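PDB 6Y3P: KLLA0B12012p from Kluyveromyces lactis, which probably binds ATP as a tubulin-tyrosine ligase-like ATP-grasp enzyme and, as Pby1, is a direct partner of the decapping enzyme Dcp2, here as its C-terminal domain. Local coordinates for residues Tyr232-Ala237 with Leu359-Asp364; Arg218-Cys223 with Ala348-Lys353; Trp140-Pro145 with Ile154-Thr159. All coordinates share one frame; numbering follows the deposited sequence.

Contact 1 of 3, residues Tyr232-Ala237 with Leu359-Asp364; sequences YDRMLA and LKNLID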
loop_
_atom_site.group_PDB
_atom_site.type_symbol
_atom_site.label_atom_id
_atom_site.label_comp_id
_atom_site.label_asym_id
_atom_site.label_seq_id
_atom_site.Cartn_x
_atom_site.Cartn_y
_atom_site.Cartn_z
ATOM N N TYR A 232 5.130 10.648 -2.910
ATOM C CA TYR A 232 5.454 10.975 -4.291
ATOM C C TYR A 232 4.127 11.341 -5.005
ATOM O O TYR A 232 3.234 10.494 -5.134
ATOM C CB TYR A 232 6.170 9.787 -4.966
ATOM C CG TYR A 232 6.692 10.123 -6.342
ATOM C CD1 TYR A 232 7.397 11.307 -6.575
ATOM C CD2 TYR A 232 6.499 9.258 -7.408
ATOM C CE1 TYR A 232 7.866 11.633 -7.848
ATOM C CE2 TYR A 232 6.974 9.567 -8.684
ATOM C CZ TYR A 232 7.658 10.755 -8.896
ATOM O OH TYR A 232 8.142 11.044 -10.142
ATOM N N ASP A 233 3.990 12.616 -5.405
ATOM C CA ASP A 233 2.772 13.170 -6.013
ATOM C C ASP A 233 2.497 12.756 -7.460
ATOM O O ASP A 233 1.431 13.082 -7.960
ATOM C CB ASP A 233 2.725 14.707 -5.893
ATOM C CG ASP A 233 2.108 15.171 -4.583
ATOM O OD1 ASP A 233 1.642 14.303 -3.803
ATOM O OD2 ASP A 233 2.091 16.398 -4.338
ATOM N N ARG A 234 3.421 12.054 -8.118
ATOM C CA ARG A 234 3.189 11.556 -9.469
ATOM C C ARG A 234 2.715 10.119 -9.260
ATOM O O ARG A 234 3.523 9.206 -9.075
ATOM C CB ARG A 234 4.462 11.646 -10.313
ATOM C CG ARG A 234 4.975 13.101 -10.483
ATOM C CD ARG A 234 6.056 13.215 -11.561
ATOM N NE ARG A 234 5.559 12.797 -12.876
ATOM C CZ ARG A 234 6.325 12.512 -13.920
ATOM N NH1 ARG A 234 7.647 12.621 -13.832
ATOM N NH2 ARG A 234 5.777 12.130 -15.068
ATOM N N MET A 235 1.397 9.957 -9.121
ATOM C CA MET A 235 0.789 8.674 -8.815
ATOM C C MET A 235 0.273 7.926 -10.061
ATOM O O MET A 235 0.239 8.475 -11.162
ATOM C CB MET A 235 -0.293 8.821 -7.740
ATOM C CG MET A 235 -0.038 9.937 -6.755
ATOM S SD MET A 235 -1.326 9.932 -5.491
ATOM C CE MET A 235 -0.661 11.169 -4.348
ATOM N N LEU A 236 -0.057 6.651 -9.891
ATOM C CA LEU A 236 -0.490 5.802 -10.994
ATOM C C LEU A 236 -1.928 5.406 -10.821
ATOM O O LEU A 236 -2.383 5.155 -9.699
ATOM C CB LEU A 236 0.355 4.505 -11.025
ATOM C CG LEU A 236 1.774 4.521 -11.622
ATOM C CD1 LEU A 236 2.682 5.464 -10.887
ATOM C CD2 LEU A 236 2.402 3.162 -11.524
ATOM N N ALA A 237 -2.623 5.291 -11.938
ATOM C CA ALA A 237 -3.987 4.800 -11.998
ATOM C C ALA A 237 -3.891 3.508 -12.826
ATOM O O ALA A 237 -3.439 3.537 -13.969
ATOM C CB ALA A 237 -4.907 5.818 -12.668
ATOM N N LEU A 359 5.936 6.884 -18.283
ATOM C CA LEU A 359 5.990 6.137 -17.031
ATOM C C LEU A 359 7.427 5.927 -16.566
ATOM O O LEU A 359 7.659 5.892 -15.362
ATOM C CB LEU A 359 5.180 4.828 -17.077
ATOM C CG LEU A 359 3.622 4.891 -16.919
ATOM C CD1 LEU A 359 3.179 5.811 -15.782
ATOM C CD2 LEU A 359 2.928 5.280 -18.218
ATOM N N LYS A 360 8.397 5.864 -17.505
ATOM C CA LYS A 360 9.821 5.760 -17.193
ATOM C C LYS A 360 10.310 7.065 -16.573
ATOM O O LYS A 360 11.131 7.022 -15.658
ATOM C CB LYS A 360 10.644 5.425 -18.451
ATOM C CG LYS A 360 12.103 5.027 -18.164
ATOM C CD LYS A 360 13.096 6.121 -18.543
ATOM C CE LYS A 360 13.819 5.842 -19.840
ATOM N NZ LYS A 360 14.981 4.941 -19.637
ATOM N N ASN A 361 9.812 8.214 -17.081
ATOM C CA ASN A 361 10.104 9.571 -16.611
ATOM C C ASN A 361 9.629 9.675 -15.155
ATOM O O ASN A 361 10.356 10.182 -14.290
ATOM C CB ASN A 361 9.354 10.593 -17.481
ATOM C CG ASN A 361 9.644 12.057 -17.176
ATOM O OD1 ASN A 361 9.248 12.609 -16.142
ATOM N ND2 ASN A 361 10.261 12.746 -18.120
ATOM N N LEU A 362 8.428 9.143 -14.893
ATOM C CA LEU A 362 7.821 9.116 -13.571
ATOM C C LEU A 362 8.721 8.377 -12.558
ATOM O O LEU A 362 8.916 8.880 -11.454
ATOM C CB LEU A 362 6.412 8.479 -13.655
ATOM C CG LEU A 362 5.559 8.542 -12.393
ATOM C CD1 LEU A 362 4.092 8.673 -12.725
ATOM C CD2 LEU A 362 5.818 7.339 -11.477
ATOM N N ILE A 363 9.272 7.202 -12.952
ATOM C CA ILE A 363 10.112 6.362 -12.092
ATOM C C ILE A 363 11.517 6.989 -11.933
ATOM O O ILE A 363 12.087 6.907 -10.836
ATOM C CB ILE A 363 10.091 4.877 -12.585
ATOM C CG1 ILE A 363 8.708 4.224 -12.359
ATOM C CG2 ILE A 363 11.215 4.001 -12.025
ATOM C CD1 ILE A 363 8.249 4.045 -10.875
ATOM N N ASP A 364 12.037 7.669 -13.004
ATOM C CA ASP A 364 13.336 8.366 -12.986
ATOM C C ASP A 364 13.341 9.508 -11.968
ATOM O O ASP A 364 14.321 9.698 -11.259
ATOM C CB ASP A 364 13.657 8.943 -14.368
ATOM C CG ASP A 364 14.222 7.974 -15.380
ATOM O OD1 ASP A 364 14.353 6.775 -15.047
ATOM O OD2 ASP A 364 14.547 8.418 -16.508
#
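R234 NH1 is gripped twice: by N361 OD1 across the contact and by a salt bridge to E365 OE1, one turn further along the same helix. The arrangement lays helix 357-375 against strand 228-239 of the antiparallel sheet in this ATP-grasp, tubulin-tyrosine ligase-like domain. The bond from R234 NH1 to N361 OD1 is 2.8 Å long and nearly straight at 161°, and it lies close to the guanidinium plane, although the amide plane of N361 is turned by 66° against it. With CG of N361 anti to its backbone N, the amide oxygen comes to the guanidinium edge. A bend at chi3 (61°) brings the guanidinium over L362, whose CA lies 3.5 Å from R234 NH1, under one face toward the rim. A second acidic partner, E281 at R234 NE, probably helps to fix the rotation of the group. Y232 reaches the helix backbone. With CG anti to its own N, the ring extends until OH donates a short 2.6 Å hydrogen bond to L362 O, in the carbonyl plane and on a lone pair. The same tyrosine rests on E365, L366 and D369 of the helix. Beside these polar links, the two methyls of L362 pack against side chains of 232-237. Its CD1 lies 3.8 Å from R234 CB. The other methyl, L362 CD2, meets the Y232 ring at its edge, 3.8 Å from CE2, and touches L236 CD1 at 3.7 Å.

Contact 2 of 3, residues Arg218-Cys223 with Ala348-Lys353; sequences RCYVTC and AFPDFK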
loop_
_atom_site.group_PDB
_atom_site.type_symbol
_atom_site.label_atom_id
_atom_site.label_comp_id
_atom_site.label_asym_id
_atom_site.label_seq_id
_atom_site.Cartn_x
_atom_site.Cartn_y
_atom_site.Cartn_z
ATOM N N ARG A 218 -2.007 3.711 -7.239
ATOM C CA ARG A 218 -0.768 3.220 -6.664
ATOM C C ARG A 218 0.030 4.499 -6.345
ATOM O O ARG A 218 0.420 5.246 -7.249
ATOM C CB ARG A 218 -0.006 2.306 -7.649
ATOM C CG ARG A 218 1.393 1.852 -7.161
ATOM C CD ARG A 218 1.325 1.239 -5.776
ATOM N NE ARG A 218 2.000 -0.054 -5.670
ATOM C CZ ARG A 218 1.495 -1.217 -6.072
ATOM N NH1 ARG A 218 2.182 -2.340 -5.897
ATOM N NH2 ARG A 218 0.314 -1.263 -6.679
ATOM N N CYS A 219 0.227 4.756 -5.056
ATOM C CA CYS A 219 0.973 5.899 -4.558
ATOM C C CYS A 219 2.308 5.395 -3.923
ATOM O O CYS A 219 2.273 4.551 -3.019
ATOM C CB CYS A 219 0.103 6.657 -3.553
ATOM S SG CYS A 219 0.916 8.070 -2.764
ATOM N N TYR A 220 3.480 5.855 -4.436
ATOM C CA TYR A 220 4.766 5.477 -3.821
ATOM C C TYR A 220 5.056 6.387 -2.644
ATOM O O TYR A 220 5.022 7.606 -2.776
ATOM C CB TYR A 220 5.924 5.482 -4.814
ATOM C CG TYR A 220 5.682 4.508 -5.941
ATOM C CD1 TYR A 220 5.692 3.133 -5.712
ATOM C CD2 TYR A 220 5.392 4.957 -7.228
ATOM C CE1 TYR A 220 5.437 2.226 -6.741
ATOM C CE2 TYR A 220 5.145 4.060 -8.269
ATOM C CZ TYR A 220 5.185 2.692 -8.022
ATOM O OH TYR A 220 4.950 1.790 -9.021
ATOM N N VAL A 221 5.278 5.785 -1.484
ATOM C CA VAL A 221 5.512 6.470 -0.230
ATOM C C VAL A 221 6.886 6.065 0.268
ATOM O O VAL A 221 7.141 4.876 0.412
ATOM C CB VAL A 221 4.399 6.125 0.784
ATOM C CG1 VAL A 221 4.657 6.794 2.138
ATOM C CG2 VAL A 221 3.026 6.508 0.248
ATOM N N THR A 222 7.776 7.041 0.512
ATOM C CA THR A 222 9.121 6.753 1.003
ATOM C C THR A 222 9.254 7.185 2.437
ATOM O O THR A 222 9.010 8.338 2.767
ATOM C CB THR A 222 10.230 7.355 0.091
ATOM O OG1 THR A 222 9.991 6.991 -1.261
ATOM C CG2 THR A 222 11.635 6.909 0.485
ATOM N N CYS A 223 9.617 6.248 3.289
ATOM C CA CYS A 223 9.955 6.501 4.684
ATOM C C CYS A 223 11.427 6.608 4.723
ATOM O O CYS A 223 12.095 5.755 4.165
ATOM C CB CYS A 223 9.482 5.374 5.591
ATOM S SG CYS A 223 7.734 5.460 5.970
ATOM N N ALA A 348 5.013 -3.784 0.340
ATOM C CA ALA A 348 6.460 -3.717 0.496
ATOM C C ALA A 348 7.023 -4.250 -0.807
ATOM O O ALA A 348 6.403 -5.120 -1.438
ATOM C CB ALA A 348 6.906 -4.635 1.639
ATOM N N PHE A 349 8.199 -3.737 -1.194
ATOM C CA PHE A 349 8.952 -4.121 -2.390
ATOM C C PHE A 349 8.030 -4.239 -3.638
ATOM O O PHE A 349 7.938 -5.301 -4.270
ATOM C CB PHE A 349 9.796 -5.380 -2.088
ATOM C CG PHE A 349 10.994 -5.012 -1.233
ATOM C CD1 PHE A 349 10.853 -4.794 0.138
ATOM C CD2 PHE A 349 12.246 -4.811 -1.809
ATOM C CE1 PHE A 349 11.943 -4.401 0.915
ATOM C CE2 PHE A 349 13.330 -4.402 -1.033
ATOM C CZ PHE A 349 13.178 -4.214 0.328
ATOM N N PRO A 350 7.292 -3.142 -3.956
ATOM C CA PRO A 350 6.372 -3.187 -5.104
ATOM C C PRO A 350 7.086 -3.325 -6.446
ATOM O O PRO A 350 8.256 -2.951 -6.565
ATOM C CB PRO A 350 5.657 -1.830 -5.021
ATOM C CG PRO A 350 6.655 -0.927 -4.347
ATOM C CD PRO A 350 7.295 -1.799 -3.324
ATOM N N ASP A 351 6.383 -3.872 -7.457
ATOM C CA ASP A 351 6.966 -3.981 -8.790
ATOM C C ASP A 351 6.840 -2.595 -9.403
ATOM O O ASP A 351 5.740 -2.059 -9.513
ATOM C CB ASP A 351 6.275 -5.070 -9.662
ATOM C CG ASP A 351 7.079 -5.578 -10.872
ATOM O OD1 ASP A 351 8.320 -5.336 -10.924
ATOM O OD2 ASP A 351 6.484 -6.259 -11.736
ATOM N N PHE A 352 7.983 -1.975 -9.666
ATOM C CA PHE A 352 8.087 -0.660 -10.278
ATOM C C PHE A 352 8.058 -0.777 -11.812
ATOM O O PHE A 352 7.921 0.247 -12.475
ATOM C CB PHE A 352 9.375 0.057 -9.821
ATOM C CG PHE A 352 9.464 0.360 -8.341
ATOM C CD1 PHE A 352 8.833 1.479 -7.801
ATOM C CD2 PHE A 352 10.211 -0.453 -7.491
ATOM C CE1 PHE A 352 8.920 1.757 -6.432
ATOM C CE2 PHE A 352 10.279 -0.183 -6.122
ATOM C CZ PHE A 352 9.643 0.921 -5.603
ATOM N N LYS A 353 8.186 -2.013 -12.372
ATOM C CA LYS A 353 8.216 -2.231 -13.829
ATOM C C LYS A 353 6.976 -1.687 -14.588
ATOM O O LYS A 353 5.840 -2.037 -14.261
ATOM C CB LYS A 353 8.467 -3.705 -14.200
ATOM C CG LYS A 353 8.996 -3.829 -15.625
ATOM C CD LYS A 353 8.968 -5.231 -16.196
ATOM C CE LYS A 353 8.618 -5.255 -17.678
ATOM N NZ LYS A 353 9.266 -4.173 -18.486
#
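Y220 and F352 form the first shell, an oblique aromatic pair joining strand 215-224 to the loop between strand 341-347 and helix 357-375 of the ATP-grasp fold. Their centroids are 5.1 Å apart and their planes meet at 35°. The two side chains slide past each other in opposite directions, and their closest atoms are Y220 CE1 and F352 CE1, 3.5 Å apart. P350 CG approaches the Y220 ring at its edge, 4.1 Å from CE1, so proline and phenylalanine meet the same corner of the tyrosine. R218, two residues earlier on the same strand face, meets the neighbouring ring carbon of the proline: its NH1 lies 3.6 Å from P350 CB, at the edge of the guanidinium. Bends at chi2 (52°) and chi3 fold the arginine into that place. No hydrogen bond crosses between the segments.

Further out, the R218 guanidinium is held by a salt bridge from NH2 to D332 of strand 326-335, which pairs with strand 215-224. F352 meets F367 of helix 357-375 edge-to-face and touches T328, while Q354 lies against Y220. The loop thus runs between strand 215-224 and helix 357-375, touching both, and the phenolic tip stays in loose contact with its backbone, Y220 OH lying 4.0 Å from D351 O.

Contact 3 of 3, residues Trp140-Pro145 with Ile154-Thr159; sequences WWILKP and IRIFKT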
loop_
_atom_site.group_PDB
_atom_site.type_symbol
_atom_site.label_atom_id
_atom_site.label_comp_id
_atom_site.label_asym_id
_atom_site.label_seq_id
_atom_site.Cartn_x
_atom_site.Cartn_y
_atom_site.Cartn_z
ATOM N N TRP A 140 -21.177 -1.568 2.572
ATOM C CA TRP A 140 -21.296 -2.727 1.683
ATOM C C TRP A 140 -20.117 -3.627 2.011
ATOM O O TRP A 140 -19.091 -3.164 2.534
ATOM C CB TRP A 140 -21.288 -2.342 0.195
ATOM C CG TRP A 140 -22.464 -1.501 -0.221
ATOM C CD1 TRP A 140 -22.818 -0.279 0.273
ATOM C CD2 TRP A 140 -23.457 -1.843 -1.193
ATOM N NE1 TRP A 140 -23.970 0.160 -0.332
ATOM C CE2 TRP A 140 -24.377 -0.773 -1.248
ATOM C CE3 TRP A 140 -23.667 -2.956 -2.018
ATOM C CZ2 TRP A 140 -25.464 -0.767 -2.126
ATOM C CZ3 TRP A 140 -24.762 -2.965 -2.864
ATOM C CH2 TRP A 140 -25.647 -1.883 -2.908
ATOM N N TRP A 141 -20.289 -4.927 1.782
ATOM C CA TRP A 141 -19.276 -5.890 2.167
ATOM C C TRP A 141 -19.154 -6.944 1.143
ATOM O O TRP A 141 -20.080 -7.220 0.376
ATOM C CB TRP A 141 -19.639 -6.560 3.518
ATOM C CG TRP A 141 -19.778 -5.600 4.648
ATOM C CD1 TRP A 141 -20.912 -4.948 5.033
ATOM C CD2 TRP A 141 -18.713 -5.066 5.443
ATOM N NE1 TRP A 141 -20.620 -4.044 6.032
ATOM C CE2 TRP A 141 -19.280 -4.118 6.323
ATOM C CE3 TRP A 141 -17.342 -5.343 5.544
ATOM C CZ2 TRP A 141 -18.529 -3.483 7.324
ATOM C CZ3 TRP A 141 -16.591 -4.690 6.516
ATOM C CH2 TRP A 141 -17.186 -3.776 7.394
ATOM N N ILE A 142 -18.024 -7.577 1.165
ATOM C CA ILE A 142 -17.772 -8.677 0.285
ATOM C C ILE A 142 -17.249 -9.857 1.119
ATOM O O ILE A 142 -16.474 -9.656 2.063
ATOM C CB ILE A 142 -16.902 -8.178 -0.894
ATOM C CG1 ILE A 142 -17.258 -8.933 -2.142
ATOM C CG2 ILE A 142 -15.388 -8.126 -0.633
ATOM C CD1 ILE A 142 -17.269 -8.092 -3.216
ATOM N N LEU A 143 -17.823 -11.052 0.877
ATOM C CA LEU A 143 -17.450 -12.299 1.538
ATOM C C LEU A 143 -16.509 -13.051 0.584
ATOM O O LEU A 143 -16.966 -13.636 -0.395
ATOM C CB LEU A 143 -18.684 -13.136 1.911
ATOM C CG LEU A 143 -18.390 -14.515 2.549
ATOM C CD1 LEU A 143 -17.881 -14.390 3.988
ATOM C CD2 LEU A 143 -19.584 -15.430 2.451
ATOM N N LYS A 144 -15.186 -12.979 0.853
ATOM C CA LYS A 144 -14.145 -13.587 0.022
ATOM C C LYS A 144 -13.671 -14.886 0.650
ATOM O O LYS A 144 -13.071 -14.833 1.732
ATOM C CB LYS A 144 -12.921 -12.655 -0.137
ATOM C CG LYS A 144 -13.179 -11.268 -0.710
ATOM C CD LYS A 144 -12.242 -10.243 -0.062
ATOM C CE LYS A 144 -11.230 -9.643 -1.015
ATOM N NZ LYS A 144 -10.068 -10.541 -1.240
ATOM N N PRO A 145 -13.869 -16.059 -0.008
ATOM C CA PRO A 145 -13.314 -17.299 0.546
ATOM C C PRO A 145 -11.802 -17.247 0.311
ATOM O O PRO A 145 -11.379 -17.203 -0.849
ATOM C CB PRO A 145 -14.009 -18.402 -0.268
ATOM C CG PRO A 145 -15.025 -17.704 -1.137
ATOM C CD PRO A 145 -14.527 -16.314 -1.303
ATOM N N ILE A 154 -16.733 -14.961 -4.535
ATOM C CA ILE A 154 -16.828 -13.787 -3.665
ATOM C C ILE A 154 -18.220 -13.102 -3.878
ATOM O O ILE A 154 -18.589 -12.766 -5.007
ATOM C CB ILE A 154 -15.591 -12.817 -3.695
ATOM C CG1 ILE A 154 -15.674 -11.738 -4.782
ATOM C CG2 ILE A 154 -14.255 -13.586 -3.796
ATOM C CD1 ILE A 154 -14.729 -10.527 -4.573
ATOM N N ARG A 155 -19.002 -12.982 -2.780
ATOM C CA ARG A 155 -20.364 -12.451 -2.775
ATOM C C ARG A 155 -20.563 -11.168 -1.941
ATOM O O ARG A 155 -19.966 -11.003 -0.872
ATOM C CB ARG A 155 -21.353 -13.543 -2.334
ATOM C CG ARG A 155 -21.479 -14.691 -3.336
ATOM C CD ARG A 155 -22.554 -15.690 -2.961
ATOM N NE ARG A 155 -23.905 -15.126 -3.057
ATOM C CZ ARG A 155 -25.028 -15.784 -2.766
ATOM N NH1 ARG A 155 -24.981 -17.049 -2.364
ATOM N NH2 ARG A 155 -26.204 -15.178 -2.871
ATOM N N ILE A 156 -21.429 -10.275 -2.448
ATOM C CA ILE A 156 -21.792 -8.990 -1.836
ATOM C C ILE A 156 -22.988 -9.149 -0.897
ATOM O O ILE A 156 -23.909 -9.939 -1.168
ATOM C CB ILE A 156 -22.048 -7.894 -2.932
ATOM C CG1 ILE A 156 -20.759 -7.604 -3.673
ATOM C CG2 ILE A 156 -22.570 -6.565 -2.342
ATOM C CD1 ILE A 156 -20.941 -6.860 -4.898
ATOM N N PHE A 157 -22.984 -8.364 0.180
ATOM C CA PHE A 157 -24.053 -8.285 1.175
ATOM C C PHE A 157 -23.905 -6.994 1.967
ATOM O O PHE A 157 -22.848 -6.357 1.922
ATOM C CB PHE A 157 -23.994 -9.495 2.116
ATOM C CG PHE A 157 -22.790 -9.521 3.034
ATOM C CD1 PHE A 157 -21.575 -10.050 2.600
ATOM C CD2 PHE A 157 -22.886 -9.054 4.345
ATOM C CE1 PHE A 157 -20.467 -10.078 3.445
ATOM C CE2 PHE A 157 -21.788 -9.114 5.199
ATOM C CZ PHE A 157 -20.583 -9.631 4.746
ATOM N N LYS A 158 -24.930 -6.634 2.733
ATOM C CA LYS A 158 -24.903 -5.461 3.610
ATOM C C LYS A 158 -25.323 -5.806 5.039
ATOM O O LYS A 158 -24.909 -5.111 5.961
ATOM C CB LYS A 158 -25.792 -4.337 3.066
ATOM C CG LYS A 158 -25.197 -3.587 1.876
ATOM C CD LYS A 158 -25.678 -2.127 1.824
ATOM C CE LYS A 158 -27.105 -1.952 1.349
ATOM N NZ LYS A 158 -27.327 -2.526 -0.005
ATOM N N THR A 159 -26.158 -6.849 5.232
ATOM C CA THR A 159 -26.666 -7.236 6.562
ATOM C C THR A 159 -26.327 -8.687 6.998
ATOM O O THR A 159 -26.032 -9.560 6.166
ATOM C CB THR A 159 -28.187 -6.987 6.652
ATOM O OG1 THR A 159 -28.859 -7.910 5.801
ATOM C CG2 THR A 159 -28.584 -5.559 6.257
#
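K158 stretches along the indole of W140 at the open end of a beta hairpin, antiparallel strands 140-145 and 154-157, within a five-stranded sheet of the ATP-grasp domain. CB points the chain beside the strand, and K158 CG is the first atom to reach the indole, 3.9 Å from W140 CD2. K158 CD then sits over the five-membered ring, 3.5 Å from its centroid and nearly on the normal, a CH-pi contact. K158 CE passes on over the region of W140 CE2, 3.9 Å away. Bends at chi3 and chi4 drop NZ onto the six-membered ring, 3.5 Å from its centroid, as a cation-pi contact; the indole of W140 also stacks with H202.

Four backbone hydrogen bonds join the strands, two each at the pairs W141 with F157 and L143 with R155. I142 and I156 make the non-hydrogen-bonded pair between them, where I142 CD1 touches I156 CG1 at 3.6 Å. On the other face F157 takes the crowded first torsion (chi1 68°), which turns its ring under W141, so that W141 CB lies over the face 3.7 Å from the centroid. R155 reaches out to a salt bridge with D252. T159 then N-caps helix 160-171. W141 O accepts F157 N at 3.1 Å from above its carbonyl plane.

How the contacts relate
Contact 3 comes first along the chain and closes the short connection between strands 140-145 and 154-157. It is complete before the others open, and its nearest atoms lie about 15 Å from contact 2 and about 19 Å from contact 1. Contacts 2 and 1 cross: 218-223 leads, 232-237 follows on the next strand, then 348-353 and 359-364 close them in the same order, each loop spanning more than 120 residues. Strands 215-224 and 228-239 are sheet neighbours, with Y232 N probably bonded to Y220 O. Contacts 1 and 2 together tie one antiparallel sheet to the loop and helix after strand 341-347; contact 3 belongs to another sheet.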